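Local coordinates for uncharacterized protein (Sinorhizobium meliloti, PDB 4DNH), which is of unknown function but folds as a TIM barrel and is probably related to the dihydrodipicolinate synthases, at residues R35-A40 / S272-G277; S232-E237 / T254-N259; F258-L263 / E306-L311; A286-E291 / F302-P307; S312-K317 / L352-E357. All blocks are in the same frame, centred on the assembly; numbering follows the deposited sequence.

In the fold
Contacts 1 and 2 belong to the barrel, contacts 3, 4 and 5 to the helices outside it. Contact 1 is buried and made chiefly of backbone hydrogen bonds that close the sheet; T254 of contact 2 bonds to D273 and L275 of contact 1. Contact 2, partly buried, joins two loops by L234 on F258 and a bridging glycerol, with the D256 carboxylate ordering one loop. Contacts 3 and 4 are buried although they lie among the outer helices: a hydroxyl bond joins two helices in contact 3, while contact 4 is wholly apolar and touches contact 3 where L305 packs on Y260. Contact 5 shares helix 308-315 with contact 3, is only partly buried and depends on paired histidines.

Contact 1 (R35-A40 / S272-G277); sequences RVAFAA and SDALLG
V36, F38 and A40 pair with A274 and L276 through four backbone hydrogen bonds. The shortest runs from F38 N to A274 O at 2.7 Å. The longest, from L276 N to F38 O, measures 3.1 Å. With the strand directions only 9° apart, this is regular parallel pairing. A37 CA also brings its hydrogen to A274 O, at 3.4 Å. A fifth bond is supplied by a side chain: V36 N donates to D273 OD1 (2.7 Å), approaching from above the carboxylate plane. D273 CG lies beside its own backbone N (chi1 -71°), and OD1 from there meets V36 N. Its second oxygen, OD2, forms a salt bridge with R251, so both oxygens are held. Among apolar contacts, F38 CB meets L275 CG at 3.7 Å on one face of the sheet, and A37 CB meets A274 CB at 4.2 Å on the other. R35 lays CD 3.6 Å from S272 O while its NE bonds to I264 O. These are the first and last strands of the eight-stranded barrel: A37 and A39 continue the sheet to strand 77-80, D273 bonds to M252 of strand 251-254, and helices 260-265 and 283-294 pack against A274, L276 and A37.

Contact 2 (S232-E237 / T254-N259); sequences SLLSKE and TGDDFN. With GOL (glycerol), chain B.
S232 passes G255 with their CA atoms 4.6 Å apart, the separation growing to 6.6 Å between the CA atoms of K236 and N259, and no direct hydrogen bond spans the two segments. L234 makes the apolar contact: its CD1 lies 3.6 Å from F258 CD1, the side chains crossing at about a right angle, while CD2 rests against D257 N. The D256 carboxylate organises the other segment. OD1 accepts from F258 N at 3.0 Å, nearly along its C-O axis, which forms an Asx turn, and N259 ND2 adds weak bonds to both oxygens. The N259 amide thus held meets K236 CB, with ND2 at 3.4 Å. An alanine in place of D256 would probably leave F258 N and N259 ND2 without their carboxylate acceptor and free the turn to shift. Glycerol bridges the segments: S232 OG donates to its O2 (2.6 Å), O2 donates to G255 O, and O3 donates to D257 OD2 (2.6 Å). K230 and G277 bind it too. Though probably from the crystallisation liquor, the glycerol may mark a polar pocket just past the C-terminal ends of strands 226-232 and 251-254, the end of a TIM barrel where active sites typically lie.

Contact 3 (F258-L263 / E306-L311); sequences FNYAEL and EPTVPL
F258 and A261 lie opposite V309 and E306 with CA atoms 6.8 Å apart in both pairs, too far for backbone bonding, so helix 260-265 and the start of helix 308-315 meet through side chains. The polar link is Y260 OH to T308 OG1, a 2.5 Å hydrogen bond donated by the tyrosine, with OG1 in the plane of the ring at its edge. Y260 CG sits between its backbone N and carbonyl carbon (chi1 56°), and the ring carries the hydroxyl across to T308. The threonine oxygen is tied in turn to the carbonyl of L305 on helix 298-305, a relay from one helix through a side chain to the backbone of another. V309 supplies the apolar part: CG2 lies 3.9 Å from Y260 CZ, approaching the ring obliquely, and 4.1 Å from A261 CB. Its other branch, CG1, reaches F258 O at 3.9 Å, a carbonyl that also accepts from R313 NE. I278 and F279 of helix 278-281 pack on the tyrosine as well. In this TIM barrel, helix 260-265 connects the last two strands, 251-254 and 273-276, whereas helix 308-315 follows the final strand; the contact therefore attaches the C-terminal helical region to the outer helical layer of the barrel.

Contact 4 (A286-E291 / F302-P307); sequences ASAALE and FELLEP
A289 and L304 form the tight centre of this contact: their CA atoms are 5.9 Å apart, a close approach that the small alanine side chain permits. A289 CB touches L304 CB at 4.0 Å and L305 CD1 at 4.0 Å, so that two successive leucines flank one methyl group. L304 CG stands beside its backbone N, anti to the carbonyl carbon (chi1 -71°), and CD1 beyond it reaches the preceding residue, lying 3.6 Å from A288 O and 3.9 Å from A288 CB. L305 CD1 completes the apolar patch with A286 CA at 4.1 Å. No hydrogen bond crosses, and the fit rests on apolar carbons, with L304 CD1 and L305 CD1 also touching backbone atoms of A288 and A286. The two helices, 283-294 and 298-305, follow one another with a short connection between them. The first comes after the last strand of the TIM barrel and is packed on its outside, where L290 turns away from the leucines toward F33 and L76. The second packs against both the first and helix 260-265, through L305 on Y260 and F302 on A265. On the A288 side the contact is only partly buried, and L304 is itself partly exposed there. The exposed E303 and E306 take no part. On the other helix the polar side chains are bound outside the contact, E291 OE1 in a salt bridge with R28 NE and S287 OG to R28 NH2.

Contact 5 (S312-K317 / L352-E357); sequences SRHIFK and LVHLAE
H314 sends its side chain from CB toward helix 352-364, with CG anti to the backbone N (chi1 175°), and slides its ring between H354 and E357. E357 CG lies over one face of the imidazole, 3.7 Å from ND1, and H354 NE2 over the opposite face, 3.7 Å from CD2. Farther out, CE1 is caught between the two neighbours, 3.4 Å from E357 CG, which makes a CH-pi contact, and 3.5 Å from H354 CD2. At the tip, NE2 donates a nearly straight bond to H354 O (2.8 Å, 165°), with that oxygen in the ring plane. The same NE2 stands over the centre of the H354 ring, and the two rings form an offset stack with centroids 4.0 Å apart and planes at 20°. This joins two helices of the C-terminal region, beyond the last barrel strand: the end of helix 308-315 and the beginning of helix 352-364. The exchange is reciprocal, since H354 NE2 donates to H314 O at 3.2 Å from above the carbonyl plane, while K317 N reaches that oxygen from the opposite face. A leucine in place of H354 would probably leave H314 O without its cross-helix donor and the H314 ring without its stacked mate. E357, whose CG covers the other ring face, commits OE1 to a salt bridge with R360.

Contact 1 (R35-A40 / S272-G277)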
# COMPACT_ATOMS: atom_id res chain seq x y z
N ARG A 35 12.92 2.86 -12.17
CA ARG A 35 12.34 3.31 -10.91
C ARG A 35 12.48 2.22 -9.87
O ARG A 35 12.58 1.05 -10.23
CB ARG A 35 10.86 3.62 -11.09
CG ARG A 35 10.53 4.75 -12.06
CD ARG A 35 10.82 6.11 -11.47
NE ARG A 35 10.53 7.17 -12.42
CZ ARG A 35 11.40 7.65 -13.31
NH1 ARG A 35 12.63 7.16 -13.37
NH2 ARG A 35 11.03 8.61 -14.14
N VAL A 36 12.46 2.61 -8.59
CA VAL A 36 12.29 1.68 -7.46
C VAL A 36 10.82 1.63 -7.00
O VAL A 36 10.30 2.58 -6.41
CB VAL A 36 13.19 2.06 -6.27
CG1 VAL A 36 13.01 1.07 -5.12
CG2 VAL A 36 14.65 2.10 -6.70
N ALA A 37 10.17 0.50 -7.28
CA ALA A 37 8.73 0.34 -7.10
C ALA A 37 8.42 -0.78 -6.14
O ALA A 37 8.85 -1.91 -6.36
CB ALA A 37 8.06 0.08 -8.43
N PHE A 38 7.65 -0.46 -5.10
CA PHE A 38 7.12 -1.44 -4.16
C PHE A 38 5.61 -1.49 -4.31
O PHE A 38 4.95 -0.46 -4.49
CB PHE A 38 7.32 -0.97 -2.72
CG PHE A 38 8.73 -1.07 -2.22
CD1 PHE A 38 9.61 -0.01 -2.37
CD2 PHE A 38 9.14 -2.19 -1.52
CE1 PHE A 38 10.90 -0.09 -1.88
CE2 PHE A 38 10.43 -2.27 -1.01
CZ PHE A 38 11.31 -1.22 -1.20
N ALA A 39 5.06 -2.68 -4.17
CA ALA A 39 3.64 -2.79 -3.90
C ALA A 39 3.43 -3.05 -2.40
O ALA A 39 4.08 -3.92 -1.80
CB ALA A 39 3.03 -3.87 -4.75
N ALA A 40 2.55 -2.28 -1.77
CA ALA A 40 2.14 -2.57 -0.40
C ALA A 40 1.11 -3.69 -0.49
O ALA A 40 0.02 -3.49 -1.03
CB ALA A 40 1.55 -1.33 0.26
N SER A 272 9.27 10.81 -9.11
CA SER A 272 9.27 10.03 -7.87
C SER A 272 9.22 8.53 -8.12
O SER A 272 8.77 8.07 -9.18
CB SER A 272 8.20 10.48 -6.85
OG SER A 272 7.02 10.97 -7.46
N ASP A 273 9.73 7.78 -7.14
CA ASP A 273 9.64 6.33 -7.11
C ASP A 273 8.27 5.91 -6.56
O ASP A 273 7.34 6.71 -6.55
CB ASP A 273 10.81 5.76 -6.30
CG ASP A 273 12.15 5.91 -7.02
OD1 ASP A 273 12.30 5.30 -8.10
OD2 ASP A 273 13.04 6.64 -6.51
N ALA A 274 8.11 4.66 -6.13
CA ALA A 274 6.77 4.16 -5.84
C ALA A 274 6.70 3.16 -4.70
O ALA A 274 7.49 2.23 -4.61
CB ALA A 274 6.15 3.56 -7.09
N LEU A 275 5.72 3.37 -3.84
CA LEU A 275 5.39 2.44 -2.77
C LEU A 275 3.88 2.60 -2.60
O LEU A 275 3.38 3.45 -1.84
CB LEU A 275 6.17 2.80 -1.50
CG LEU A 275 6.31 1.74 -0.41
CD1 LEU A 275 7.27 2.29 0.63
CD2 LEU A 275 4.95 1.41 0.22
N LEU A 276 3.16 1.76 -3.33
CA LEU A 276 1.74 1.96 -3.58
C LEU A 276 0.91 0.72 -3.29
O LEU A 276 1.27 -0.39 -3.70
CB LEU A 276 1.54 2.33 -5.05
CG LEU A 276 1.98 3.73 -5.49
CD1 LEU A 276 2.16 3.77 -7.00
CD2 LEU A 276 0.98 4.77 -5.03
N GLY A 277 -0.22 0.92 -2.61
CA GLY A 277 -1.23 -0.12 -2.48
C GLY A 277 -1.89 -0.45 -3.82
O GLY A 277 -2.32 -1.57 -4.03

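Contact 2 (S232-E237 / T254-N259)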
# COMPACT_ATOMS: atom_id res chain seq x y z
N SER A 232 1.55 9.84 1.84
CA SER A 232 0.21 9.33 1.61
C SER A 232 -0.82 10.37 2.06
O SER A 232 -1.60 10.12 2.97
CB SER A 232 -0.00 8.05 2.40
OG SER A 232 0.66 6.96 1.78
N LEU A 233 -0.77 11.53 1.42
CA LEU A 233 -1.66 12.64 1.72
C LEU A 233 -2.65 12.87 0.59
O LEU A 233 -3.56 13.68 0.72
CB LEU A 233 -0.84 13.92 1.88
CG LEU A 233 0.18 14.01 3.00
CD1 LEU A 233 0.61 15.47 3.10
CD2 LEU A 233 -0.40 13.54 4.32
N LEU A 234 -2.45 12.16 -0.51
CA LEU A 234 -3.24 12.33 -1.74
C LEU A 234 -3.40 13.79 -2.19
O LEU A 234 -4.45 14.20 -2.70
CB LEU A 234 -4.59 11.62 -1.63
CG LEU A 234 -4.64 10.14 -1.25
CD1 LEU A 234 -6.06 9.64 -1.48
CD2 LEU A 234 -3.65 9.29 -2.05
N SER A 235 -2.35 14.58 -1.96
CA SER A 235 -2.29 15.97 -2.38
C SER A 235 -1.08 16.05 -3.30
O SER A 235 0.05 16.19 -2.85
CB SER A 235 -2.10 16.88 -1.16
OG SER A 235 -2.69 18.17 -1.35
N LYS A 236 -1.34 15.93 -4.60
CA LYS A 236 -0.30 15.87 -5.62
C LYS A 236 0.64 17.10 -5.64
O LYS A 236 1.86 16.96 -5.81
CB LYS A 236 -0.95 15.59 -6.98
CG LYS A 236 -0.22 16.14 -8.19
CD LYS A 236 -1.18 16.27 -9.35
CE LYS A 236 -0.99 17.60 -10.06
NZ LYS A 236 -1.92 17.76 -11.21
N GLU A 237 0.09 18.30 -5.43
CA GLU A 237 0.94 19.49 -5.34
C GLU A 237 1.90 19.43 -4.15
O GLU A 237 3.00 19.96 -4.22
CB GLU A 237 0.15 20.82 -5.36
CG GLU A 237 -1.22 20.78 -4.70
CD GLU A 237 -1.19 20.96 -3.18
OE1 GLU A 237 -1.56 20.00 -2.47
OE2 GLU A 237 -0.83 22.05 -2.70
N THR A 254 6.25 7.66 -3.99
CA THR A 254 4.86 8.11 -4.06
C THR A 254 3.90 7.14 -3.35
O THR A 254 4.04 5.92 -3.43
CB THR A 254 4.40 8.50 -5.49
OG1 THR A 254 3.21 9.28 -5.37
CG2 THR A 254 4.12 7.30 -6.38
N GLY A 255 2.95 7.70 -2.62
CA GLY A 255 1.98 6.93 -1.87
C GLY A 255 0.64 7.37 -2.37
O GLY A 255 -0.39 6.95 -1.88
N ASP A 256 0.69 8.22 -3.39
CA ASP A 256 -0.47 8.85 -3.98
C ASP A 256 -1.09 7.92 -5.02
O ASP A 256 -0.69 7.92 -6.19
CB ASP A 256 -0.05 10.18 -4.60
CG ASP A 256 -1.21 11.08 -4.94
OD1 ASP A 256 -2.23 10.57 -5.43
OD2 ASP A 256 -1.09 12.32 -4.73
N ASP A 257 -2.09 7.15 -4.59
CA ASP A 257 -2.81 6.24 -5.50
C ASP A 257 -3.80 6.95 -6.44
O ASP A 257 -4.44 6.29 -7.27
CB ASP A 257 -3.54 5.15 -4.69
CG ASP A 257 -2.60 4.34 -3.79
OD1 ASP A 257 -1.95 3.39 -4.29
OD2 ASP A 257 -2.53 4.63 -2.58
N PHE A 258 -3.92 8.27 -6.34
CA PHE A 258 -4.74 9.06 -7.27
C PHE A 258 -3.94 9.59 -8.45
O PHE A 258 -4.49 9.83 -9.53
CB PHE A 258 -5.38 10.23 -6.55
CG PHE A 258 -6.76 9.96 -6.04
CD1 PHE A 258 -6.96 9.10 -4.96
CD2 PHE A 258 -7.86 10.59 -6.61
CE1 PHE A 258 -8.23 8.85 -4.49
CE2 PHE A 258 -9.14 10.36 -6.14
CZ PHE A 258 -9.32 9.48 -5.07
N ASN A 259 -2.63 9.75 -8.24
CA ASN A 259 -1.76 10.52 -9.13
C ASN A 259 -0.42 9.89 -9.51
O ASN A 259 0.43 10.57 -10.10
CB ASN A 259 -1.51 11.86 -8.48
CG ASN A 259 -2.77 12.68 -8.39
OD1 ASN A 259 -3.41 12.92 -9.41
ND2 ASN A 259 -3.16 13.06 -7.18
C1 GOL B . -1.72 4.33 2.04
O1 GOL B . -0.42 4.10 2.59
C2 GOL B . -1.61 4.39 0.53
O2 GOL B . -0.65 5.40 0.14
C3 GOL B . -1.22 3.02 -0.01
O3 GOL B . -0.76 3.15 -1.36

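Contact 3 (F258-L263 / E306-L311)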
# COMPACT_ATOMS: atom_id res chain seq x y z
N PHE A 258 -3.92 8.27 -6.34
CA PHE A 258 -4.74 9.06 -7.27
C PHE A 258 -3.94 9.59 -8.45
O PHE A 258 -4.49 9.83 -9.53
CB PHE A 258 -5.38 10.23 -6.55
CG PHE A 258 -6.76 9.96 -6.04
CD1 PHE A 258 -6.96 9.10 -4.96
CD2 PHE A 258 -7.86 10.59 -6.61
CE1 PHE A 258 -8.23 8.85 -4.49
CE2 PHE A 258 -9.14 10.36 -6.14
CZ PHE A 258 -9.32 9.48 -5.07
N ASN A 259 -2.63 9.75 -8.24
CA ASN A 259 -1.76 10.52 -9.13
C ASN A 259 -0.42 9.89 -9.51
O ASN A 259 0.43 10.57 -10.10
CB ASN A 259 -1.51 11.86 -8.48
CG ASN A 259 -2.77 12.68 -8.39
OD1 ASN A 259 -3.41 12.92 -9.41
ND2 ASN A 259 -3.16 13.06 -7.18
N TYR A 260 -0.26 8.61 -9.18
CA TYR A 260 0.97 7.85 -9.40
C TYR A 260 1.58 7.92 -10.81
O TYR A 260 2.80 8.07 -10.95
CB TYR A 260 0.78 6.39 -8.97
CG TYR A 260 -0.38 5.67 -9.64
CD1 TYR A 260 -1.69 5.81 -9.17
CD2 TYR A 260 -0.15 4.82 -10.73
CE1 TYR A 260 -2.74 5.14 -9.79
CE2 TYR A 260 -1.20 4.15 -11.35
CZ TYR A 260 -2.50 4.31 -10.88
OH TYR A 260 -3.54 3.63 -11.50
N ALA A 261 0.77 7.81 -11.86
CA ALA A 261 1.30 7.84 -13.23
C ALA A 261 2.04 9.14 -13.51
O ALA A 261 3.19 9.11 -13.96
CB ALA A 261 0.19 7.60 -14.25
N GLU A 262 1.39 10.28 -13.21
CA GLU A 262 1.96 11.61 -13.39
C GLU A 262 3.23 11.80 -12.57
O GLU A 262 4.22 12.36 -13.08
CB GLU A 262 0.94 12.70 -13.02
CG GLU A 262 1.45 14.12 -13.26
CD GLU A 262 0.58 15.22 -12.64
OE1 GLU A 262 -0.64 15.02 -12.51
OE2 GLU A 262 1.14 16.30 -12.31
N LEU A 263 3.20 11.35 -11.32
CA LEU A 263 4.32 11.54 -10.40
C LEU A 263 5.51 10.64 -10.70
O LEU A 263 6.66 11.11 -10.65
CB LEU A 263 3.86 11.37 -8.95
CG LEU A 263 2.73 12.30 -8.47
CD1 LEU A 263 2.07 11.75 -7.22
CD2 LEU A 263 3.27 13.69 -8.24
N GLU A 306 -2.41 4.99 -17.64
CA GLU A 306 -3.57 5.91 -17.61
C GLU A 306 -4.94 5.23 -17.51
O GLU A 306 -5.81 5.76 -16.84
CB GLU A 306 -3.55 6.92 -18.78
CG GLU A 306 -2.88 8.25 -18.45
CD GLU A 306 -2.53 9.08 -19.69
OE1 GLU A 306 -2.94 8.70 -20.81
OE2 GLU A 306 -1.83 10.11 -19.55
N PRO A 307 -5.15 4.07 -18.16
CA PRO A 307 -6.44 3.38 -17.98
C PRO A 307 -6.70 2.80 -16.56
O PRO A 307 -7.85 2.62 -16.14
CB PRO A 307 -6.36 2.25 -19.02
CG PRO A 307 -5.43 2.79 -20.07
CD PRO A 307 -4.37 3.46 -19.26
N THR A 308 -5.63 2.53 -15.82
CA THR A 308 -5.77 2.06 -14.46
C THR A 308 -6.17 3.19 -13.52
O THR A 308 -6.85 2.96 -12.52
CB THR A 308 -4.46 1.44 -13.95
OG1 THR A 308 -3.49 2.49 -13.76
CG2 THR A 308 -3.93 0.39 -14.93
N VAL A 309 -5.75 4.41 -13.85
CA VAL A 309 -5.94 5.56 -12.98
C VAL A 309 -7.41 5.75 -12.56
O VAL A 309 -7.69 5.96 -11.37
CB VAL A 309 -5.31 6.84 -13.59
CG1 VAL A 309 -5.74 8.09 -12.82
CG2 VAL A 309 -3.79 6.71 -13.64
N PRO A 310 -8.36 5.66 -13.51
CA PRO A 310 -9.75 5.80 -13.06
C PRO A 310 -10.13 4.68 -12.08
O PRO A 310 -10.80 4.95 -11.09
CB PRO A 310 -10.57 5.70 -14.35
CG PRO A 310 -9.64 6.15 -15.41
CD PRO A 310 -8.27 5.68 -14.99
N LEU A 311 -9.70 3.45 -12.36
CA LEU A 311 -9.93 2.31 -11.49
C LEU A 311 -9.38 2.59 -10.10
O LEU A 311 -10.06 2.40 -9.10
CB LEU A 311 -9.29 1.06 -12.08
CG LEU A 311 -9.06 -0.12 -11.12
CD1 LEU A 311 -10.38 -0.78 -10.71
CD2 LEU A 311 -8.11 -1.13 -11.76

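Contact 4 (A286-E291 / F302-P307)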
# COMPACT_ATOMS: atom_id res chain seq x y z
N ALA A 286 1.43 -2.54 -13.83
CA ALA A 286 2.48 -1.66 -13.30
C ALA A 286 3.85 -2.13 -13.75
O ALA A 286 4.69 -1.33 -14.19
CB ALA A 286 2.40 -1.60 -11.78
N SER A 287 4.07 -3.44 -13.63
CA SER A 287 5.28 -4.08 -14.08
C SER A 287 5.52 -3.76 -15.56
O SER A 287 6.57 -3.23 -15.92
CB SER A 287 5.19 -5.59 -13.85
OG SER A 287 6.30 -6.27 -14.42
N ALA A 288 4.53 -4.06 -16.41
CA ALA A 288 4.65 -3.82 -17.85
C ALA A 288 4.97 -2.36 -18.17
O ALA A 288 5.72 -2.07 -19.10
CB ALA A 288 3.39 -4.26 -18.58
N ALA A 289 4.39 -1.45 -17.39
CA ALA A 289 4.58 -0.03 -17.63
C ALA A 289 5.91 0.48 -17.10
O ALA A 289 6.55 1.31 -17.73
CB ALA A 289 3.42 0.77 -17.06
N LEU A 290 6.34 -0.02 -15.95
CA LEU A 290 7.65 0.31 -15.43
C LEU A 290 8.77 -0.18 -16.35
O LEU A 290 9.84 0.42 -16.40
CB LEU A 290 7.84 -0.27 -14.02
CG LEU A 290 7.05 0.38 -12.89
CD1 LEU A 290 7.08 -0.50 -11.66
CD2 LEU A 290 7.54 1.78 -12.54
N GLU A 291 8.51 -1.26 -17.09
CA GLU A 291 9.46 -1.72 -18.08
C GLU A 291 9.56 -0.73 -19.24
O GLU A 291 10.66 -0.35 -19.65
CB GLU A 291 9.11 -3.11 -18.60
CG GLU A 291 10.15 -3.66 -19.57
CD GLU A 291 9.71 -4.92 -20.30
OE1 GLU A 291 8.61 -5.45 -20.02
OE2 GLU A 291 10.48 -5.39 -21.16
N PHE A 302 2.29 5.48 -20.37
CA PHE A 302 0.99 6.13 -20.18
C PHE A 302 -0.16 5.33 -20.79
O PHE A 302 -1.23 5.24 -20.19
CB PHE A 302 0.98 7.57 -20.72
CG PHE A 302 1.75 8.55 -19.87
CD1 PHE A 302 1.31 8.89 -18.59
CD2 PHE A 302 2.92 9.15 -20.36
CE1 PHE A 302 2.02 9.79 -17.81
CE2 PHE A 302 3.63 10.06 -19.58
CZ PHE A 302 3.18 10.38 -18.30
N GLU A 303 0.06 4.76 -21.98
CA GLU A 303 -0.93 3.90 -22.63
C GLU A 303 -1.37 2.76 -21.72
O GLU A 303 -2.55 2.39 -21.71
CB GLU A 303 -0.38 3.31 -23.93
CG GLU A 303 -0.50 4.20 -25.16
CD GLU A 303 0.25 3.64 -26.37
OE1 GLU A 303 0.66 2.45 -26.33
OE2 GLU A 303 0.42 4.38 -27.36
N LEU A 304 -0.42 2.19 -20.99
CA LEU A 304 -0.67 1.10 -20.06
C LEU A 304 -1.27 1.59 -18.72
O LEU A 304 -2.22 0.99 -18.20
CB LEU A 304 0.62 0.31 -19.81
CG LEU A 304 1.20 -0.60 -20.92
CD1 LEU A 304 2.63 -0.98 -20.61
CD2 LEU A 304 0.38 -1.86 -21.16
N LEU A 305 -0.74 2.69 -18.19
CA LEU A 305 -1.09 3.10 -16.83
C LEU A 305 -2.30 4.01 -16.74
O LEU A 305 -3.16 3.81 -15.88
CB LEU A 305 0.12 3.72 -16.14
CG LEU A 305 0.57 3.22 -14.77
CD1 LEU A 305 0.43 1.71 -14.56
CD2 LEU A 305 2.00 3.66 -14.50
N GLU A 306 -2.41 4.99 -17.64
CA GLU A 306 -3.57 5.91 -17.61
C GLU A 306 -4.94 5.23 -17.51
O GLU A 306 -5.81 5.76 -16.84
CB GLU A 306 -3.55 6.92 -18.78
CG GLU A 306 -2.88 8.25 -18.45
CD GLU A 306 -2.53 9.08 -19.69
OE1 GLU A 306 -2.94 8.70 -20.81
OE2 GLU A 306 -1.83 10.11 -19.55
N PRO A 307 -5.15 4.07 -18.16
CA PRO A 307 -6.44 3.38 -17.98
C PRO A 307 -6.70 2.80 -16.56
O PRO A 307 -7.85 2.62 -16.14
CB PRO A 307 -6.36 2.25 -19.02
CG PRO A 307 -5.43 2.79 -20.07
CD PRO A 307 -4.37 3.46 -19.26

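Contact 5 (S312-K317 / L352-E357)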
# COMPACT_ATOMS: atom_id res chain seq x y z
N SER A 312 -8.14 3.06 -10.05
CA SER A 312 -7.54 3.42 -8.79
C SER A 312 -8.32 4.50 -7.99
O SER A 312 -8.57 4.34 -6.80
CB SER A 312 -6.12 3.89 -9.02
OG SER A 312 -5.42 3.83 -7.79
N ARG A 313 -8.68 5.60 -8.64
CA ARG A 313 -9.43 6.65 -7.98
C ARG A 313 -10.74 6.12 -7.42
O ARG A 313 -11.20 6.56 -6.37
CB ARG A 313 -9.67 7.80 -8.94
CG ARG A 313 -8.37 8.49 -9.28
CD ARG A 313 -8.47 9.47 -10.43
NE ARG A 313 -7.21 10.19 -10.51
CZ ARG A 313 -6.95 11.17 -11.36
NH1 ARG A 313 -7.86 11.57 -12.24
NH2 ARG A 313 -5.76 11.74 -11.33
N HIS A 314 -11.32 5.14 -8.11
CA HIS A 314 -12.55 4.50 -7.66
C HIS A 314 -12.30 3.65 -6.43
O HIS A 314 -13.04 3.74 -5.45
CB HIS A 314 -13.19 3.71 -8.79
CG HIS A 314 -14.41 2.93 -8.36
ND1 HIS A 314 -15.63 3.50 -8.23
CD2 HIS A 314 -14.57 1.58 -8.01
CE1 HIS A 314 -16.53 2.57 -7.83
NE2 HIS A 314 -15.87 1.39 -7.70
N ILE A 315 -11.26 2.83 -6.48
CA ILE A 315 -10.89 1.96 -5.37
C ILE A 315 -10.58 2.76 -4.11
O ILE A 315 -10.96 2.34 -3.00
CB ILE A 315 -9.72 1.03 -5.73
CG1 ILE A 315 -10.19 -0.02 -6.75
CG2 ILE A 315 -9.18 0.35 -4.47
CD1 ILE A 315 -9.08 -0.90 -7.31
N PHE A 316 -9.95 3.92 -4.28
CA PHE A 316 -9.56 4.76 -3.15
C PHE A 316 -10.53 5.90 -2.83
O PHE A 316 -10.18 6.83 -2.11
CB PHE A 316 -8.16 5.34 -3.36
CG PHE A 316 -7.06 4.34 -3.18
CD1 PHE A 316 -6.84 3.35 -4.14
CD2 PHE A 316 -6.24 4.39 -2.07
CE1 PHE A 316 -5.82 2.43 -3.98
CE2 PHE A 316 -5.22 3.48 -1.90
CZ PHE A 316 -5.00 2.50 -2.86
N LYS A 317 -11.74 5.82 -3.36
CA LYS A 317 -12.66 6.92 -3.15
C LYS A 317 -13.18 7.01 -1.72
O LYS A 317 -13.16 6.02 -0.97
CB LYS A 317 -13.80 6.92 -4.17
CG LYS A 317 -15.00 6.08 -3.85
CD LYS A 317 -15.87 6.14 -5.08
CE LYS A 317 -17.33 6.32 -4.73
NZ LYS A 317 -18.07 6.62 -5.98
N LEU A 352 -22.34 -3.13 -3.23
CA LEU A 352 -22.30 -3.98 -4.40
C LEU A 352 -22.08 -3.12 -5.64
O LEU A 352 -21.30 -3.49 -6.53
CB LEU A 352 -23.60 -4.77 -4.51
CG LEU A 352 -23.71 -5.69 -5.72
CD1 LEU A 352 -22.70 -6.83 -5.64
CD2 LEU A 352 -25.14 -6.23 -5.87
N VAL A 353 -22.76 -1.97 -5.67
CA VAL A 353 -22.69 -1.01 -6.75
C VAL A 353 -21.24 -0.60 -6.98
O VAL A 353 -20.79 -0.45 -8.11
CB VAL A 353 -23.57 0.24 -6.44
CG1 VAL A 353 -23.21 1.42 -7.33
CG2 VAL A 353 -25.04 -0.09 -6.62
N HIS A 354 -20.51 -0.43 -5.88
CA HIS A 354 -19.11 -0.06 -5.94
C HIS A 354 -18.27 -1.19 -6.48
O HIS A 354 -17.34 -0.96 -7.26
CB HIS A 354 -18.64 0.37 -4.57
CG HIS A 354 -17.17 0.64 -4.50
ND1 HIS A 354 -16.25 -0.35 -4.48
CD2 HIS A 354 -16.47 1.84 -4.45
CE1 HIS A 354 -15.02 0.19 -4.40
NE2 HIS A 354 -15.15 1.53 -4.37
N LEU A 355 -18.60 -2.43 -6.10
CA LEU A 355 -17.87 -3.61 -6.56
C LEU A 355 -18.09 -3.87 -8.06
O LEU A 355 -17.16 -4.19 -8.79
CB LEU A 355 -18.21 -4.84 -5.71
CG LEU A 355 -17.91 -4.72 -4.21
CD1 LEU A 355 -18.43 -5.89 -3.40
CD2 LEU A 355 -16.41 -4.55 -3.95
N ALA A 356 -19.33 -3.69 -8.51
CA ALA A 356 -19.66 -3.76 -9.94
C ALA A 356 -18.95 -2.67 -10.73
O ALA A 356 -18.42 -2.95 -11.81
CB ALA A 356 -21.17 -3.66 -10.16
N GLU A 357 -18.91 -1.44 -10.22
CA GLU A 357 -18.18 -0.38 -10.93
C GLU A 357 -16.69 -0.70 -11.00
O GLU A 357 -16.07 -0.58 -12.08
CB GLU A 357 -18.45 1.01 -10.33
CG GLU A 357 -17.66 2.15 -10.99
CD GLU A 357 -18.11 2.51 -12.42
OE1 GLU A 357 -18.95 1.78 -13.00
OE2 GLU A 357 -17.61 3.54 -12.97